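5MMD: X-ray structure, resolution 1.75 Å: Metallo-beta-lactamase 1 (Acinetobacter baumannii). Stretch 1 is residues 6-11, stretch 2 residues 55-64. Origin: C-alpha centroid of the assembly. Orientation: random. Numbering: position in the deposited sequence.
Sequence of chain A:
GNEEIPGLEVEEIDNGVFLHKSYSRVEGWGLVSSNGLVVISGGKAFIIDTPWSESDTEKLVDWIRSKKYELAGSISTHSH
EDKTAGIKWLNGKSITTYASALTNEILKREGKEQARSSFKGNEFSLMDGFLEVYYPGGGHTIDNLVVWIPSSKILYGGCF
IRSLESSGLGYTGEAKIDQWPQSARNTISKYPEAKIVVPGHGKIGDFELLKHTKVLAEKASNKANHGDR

Stretch 1, residues 6-11: PGLEVE
Stretch 2, residues 55-64: SDTEKLVDWI

Residues 6-11 of metallo-beta-lactamase 1 pass from an extended loop into a β-strand, formed here by Glu9 to Glu11, and pack against one side of a helix that spans all of residues 55-64 and continues beyond both ends. The helix is regular, with i to i+4 backbone hydrogen bonds from Lys59 N to Ser55 O (2.9 Å) through Ile64 N to Leu60 O (2.9 Å). The two segments are closest at Leu8 and Asp56, whose CA atoms lie 5.7 Å apart, and together they bury 322 Å².

Pro6 (phi/psi -63/160, C-gamma endo) points its CB away from the helix and makes no direct contact. Water 1 bridges the two stretches, hydrogen-bonded to Pro6 O and Asp56 OD2 at 2.7 Å each. Gly7 (-92/175) continues the extended path, its C atom 4.3 Å from Asp56 OD1.

Leu8 (-55/136) is the most extensively covered residue of the loop. Asp56, an m rotamer with chi2 of -36°, places OD1 at the loop backbone, where Leu8 N donates a weak hydrogen bond to Asp56 OD1 (3.4 Å, 135° at the hydrogen). The Leu8 side chain points toward the helix in a t,p conformation (-179°, 75°). This carries Leu8 CD2 onto the backbone between Lys59 and Leu60: it lies 3.8 Å from Lys59 C and 3.5 Å from Leu60 N, with Leu60 CB at 3.7 Å. Leu8 CD2 also approaches Lys59 CB at 3.9 Å. Lys59 starts toward the loop, but its m,t,t,p side chain leads away at its end, and NZ donates a 2.7 Å hydrogen bond to Ser55 OG one turn earlier.

The strand begins at Glu9 (-115/142; chi1 m, chi2 t), which makes no contact with the helix. Val10 (-131/127) again points its CB toward the helix, as the alternation of an extended chain allows. With chi1 at 178° (t), Val10 brings CG1 over the Trp63 ring, while Val10 CG2 packs against Leu60 and also lies 4.4 Å from Trp63 CD2. Val10 CG2 meets Leu60 CD1 at 4.0 Å, Leu60 being a t,p rotamer whose CB points sideways. CG1 sits over a face of Trp63, 3.6 Å from the centroid of the six-membered ring and 15° off the ring normal, a CH-pi arrangement in which the nearest ring atom to Val10 CG1 is Trp63 CZ2 at 3.5 Å. The indole is set by chi1 of 180° and chi2 of 86°. Glu11 (-134/131; chi1 t, chi2 t) then turns its CB away, leaving Val10 as the last contacting residue of the stretch.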

# COMPACT_ATOMS: atom_id res chain seq x y z
N PRO A 6 -13.65 8.52 12.50
CA PRO A 6 -12.87 7.80 13.49
C PRO A 6 -11.35 7.87 13.24
O PRO A 6 -10.87 8.15 12.14
CB PRO A 6 -13.35 6.36 13.34
CG PRO A 6 -13.84 6.26 11.97
CD PRO A 6 -14.31 7.62 11.54
N GLY A 7 -10.61 7.60 14.30
CA GLY A 7 -9.18 7.80 14.32
C GLY A 7 -8.35 6.59 13.91
O GLY A 7 -8.89 5.50 13.68
N LEU A 8 -7.04 6.82 13.83
CA LEU A 8 -6.07 5.82 13.45
C LEU A 8 -6.19 4.58 14.33
O LEU A 8 -6.29 4.69 15.53
CB LEU A 8 -4.65 6.38 13.56
CG LEU A 8 -3.48 5.47 13.18
CD1 LEU A 8 -3.40 5.33 11.67
CD2 LEU A 8 -2.16 6.01 13.74
N GLU A 9 -6.13 3.41 13.71
CA GLU A 9 -6.05 2.14 14.44
C GLU A 9 -4.71 1.48 14.12
O GLU A 9 -4.25 1.55 12.98
CB GLU A 9 -7.19 1.20 14.05
CG GLU A 9 -8.52 1.70 14.41
CD GLU A 9 -9.66 0.94 13.71
OE1 GLU A 9 -10.75 1.54 13.59
OE2 GLU A 9 -9.45 -0.23 13.28
N VAL A 10 -4.10 0.85 15.13
CA VAL A 10 -2.90 0.06 14.92
C VAL A 10 -3.05 -1.30 15.58
O VAL A 10 -3.35 -1.41 16.78
CB VAL A 10 -1.64 0.77 15.46
CG1 VAL A 10 -0.40 -0.12 15.26
CG2 VAL A 10 -1.44 2.08 14.78
N GLU A 11 -2.82 -2.34 14.78
CA GLU A 11 -3.06 -3.72 15.17
C GLU A 11 -1.89 -4.63 14.79
O GLU A 11 -1.44 -4.61 13.65
CB GLU A 11 -4.34 -4.19 14.48
CG GLU A 11 -4.57 -5.66 14.36
CD GLU A 11 -5.88 -5.96 13.61
OE1 GLU A 11 -6.36 -7.11 13.70
OE2 GLU A 11 -6.41 -5.02 12.92
N SER A 55 -3.02 14.43 10.19
CA SER A 55 -3.25 14.15 11.60
C SER A 55 -2.89 12.71 11.94
O SER A 55 -2.14 12.45 12.88
CB SER A 55 -4.71 14.41 11.99
OG SER A 55 -4.92 14.11 13.37
N ASP A 56 -3.46 11.76 11.18
CA ASP A 56 -3.24 10.36 11.50
C ASP A 56 -1.81 9.90 11.16
O ASP A 56 -1.33 8.96 11.76
CB ASP A 56 -4.28 9.48 10.80
CG ASP A 56 -5.65 9.61 11.43
OD1 ASP A 56 -5.73 9.74 12.66
OD2 ASP A 56 -6.64 9.62 10.69
N THR A 57 -1.15 10.56 10.22
CA THR A 57 0.25 10.26 9.92
C THR A 57 1.07 10.67 11.14
O THR A 57 1.85 9.87 11.64
CB THR A 57 0.77 10.94 8.64
OG1 THR A 57 0.06 10.43 7.51
CG2 THR A 57 2.29 10.66 8.44
N GLU A 58 0.84 11.87 11.67
CA GLU A 58 1.51 12.25 12.92
C GLU A 58 1.20 11.26 14.04
O GLU A 58 2.11 10.91 14.82
CB GLU A 58 1.13 13.67 13.40
CG GLU A 58 1.81 14.00 14.75
CD GLU A 58 0.96 13.64 16.00
OE1 GLU A 58 -0.27 13.46 15.85
OE2 GLU A 58 1.52 13.51 17.13
N LYS A 59 -0.05 10.81 14.15
CA LYS A 59 -0.40 9.87 15.21
C LYS A 59 0.36 8.56 15.07
O LYS A 59 0.70 7.93 16.09
CB LYS A 59 -1.92 9.57 15.22
CG LYS A 59 -2.76 10.72 15.67
CD LYS A 59 -4.26 10.35 15.62
CE LYS A 59 -5.12 11.37 16.34
NZ LYS A 59 -5.17 12.68 15.63
N LEU A 60 0.61 8.14 13.83
CA LEU A 60 1.28 6.88 13.56
C LEU A 60 2.74 7.00 13.95
O LEU A 60 3.30 6.13 14.61
CB LEU A 60 1.11 6.49 12.09
CG LEU A 60 1.75 5.16 11.68
CD1 LEU A 60 1.12 3.94 12.35
CD2 LEU A 60 1.76 5.04 10.12
N VAL A 61 3.33 8.12 13.58
CA VAL A 61 4.73 8.38 13.86
C VAL A 61 4.93 8.49 15.35
O VAL A 61 5.92 7.97 15.87
CB VAL A 61 5.23 9.65 13.13
CG1 VAL A 61 6.58 10.06 13.63
CG2 VAL A 61 5.28 9.35 11.66
N ASP A 62 3.98 9.11 16.03
CA ASP A 62 4.04 9.21 17.49
C ASP A 62 3.91 7.82 18.15
O ASP A 62 4.61 7.51 19.13
CB ASP A 62 2.94 10.14 18.01
CG ASP A 62 3.02 10.35 19.51
OD1 ASP A 62 4.13 10.56 20.03
OD2 ASP A 62 1.97 10.28 20.18
N TRP A 63 3.03 6.99 17.61
CA TRP A 63 2.87 5.63 18.10
C TRP A 63 4.20 4.87 17.99
O TRP A 63 4.66 4.24 18.95
CB TRP A 63 1.76 4.91 17.34
CG TRP A 63 1.57 3.50 17.80
CD1 TRP A 63 0.78 3.07 18.84
CD2 TRP A 63 2.18 2.33 17.25
NE1 TRP A 63 0.87 1.70 18.98
CE2 TRP A 63 1.72 1.22 18.02
CE3 TRP A 63 3.06 2.09 16.19
CZ2 TRP A 63 2.11 -0.07 17.75
CZ3 TRP A 63 3.46 0.80 15.94
CH2 TRP A 63 2.98 -0.26 16.71
N ILE A 64 4.81 4.93 16.81
CA ILE A 64 6.11 4.30 16.55
C ILE A 64 7.18 4.78 17.52
O ILE A 64 7.96 3.99 18.05
CB ILE A 64 6.56 4.57 15.09
CG1 ILE A 64 5.61 3.88 14.11
CG2 ILE A 64 7.98 4.10 14.83
CD1 ILE A 64 5.91 4.22 12.65
O HOH W 1 -8.60 7.72 10.78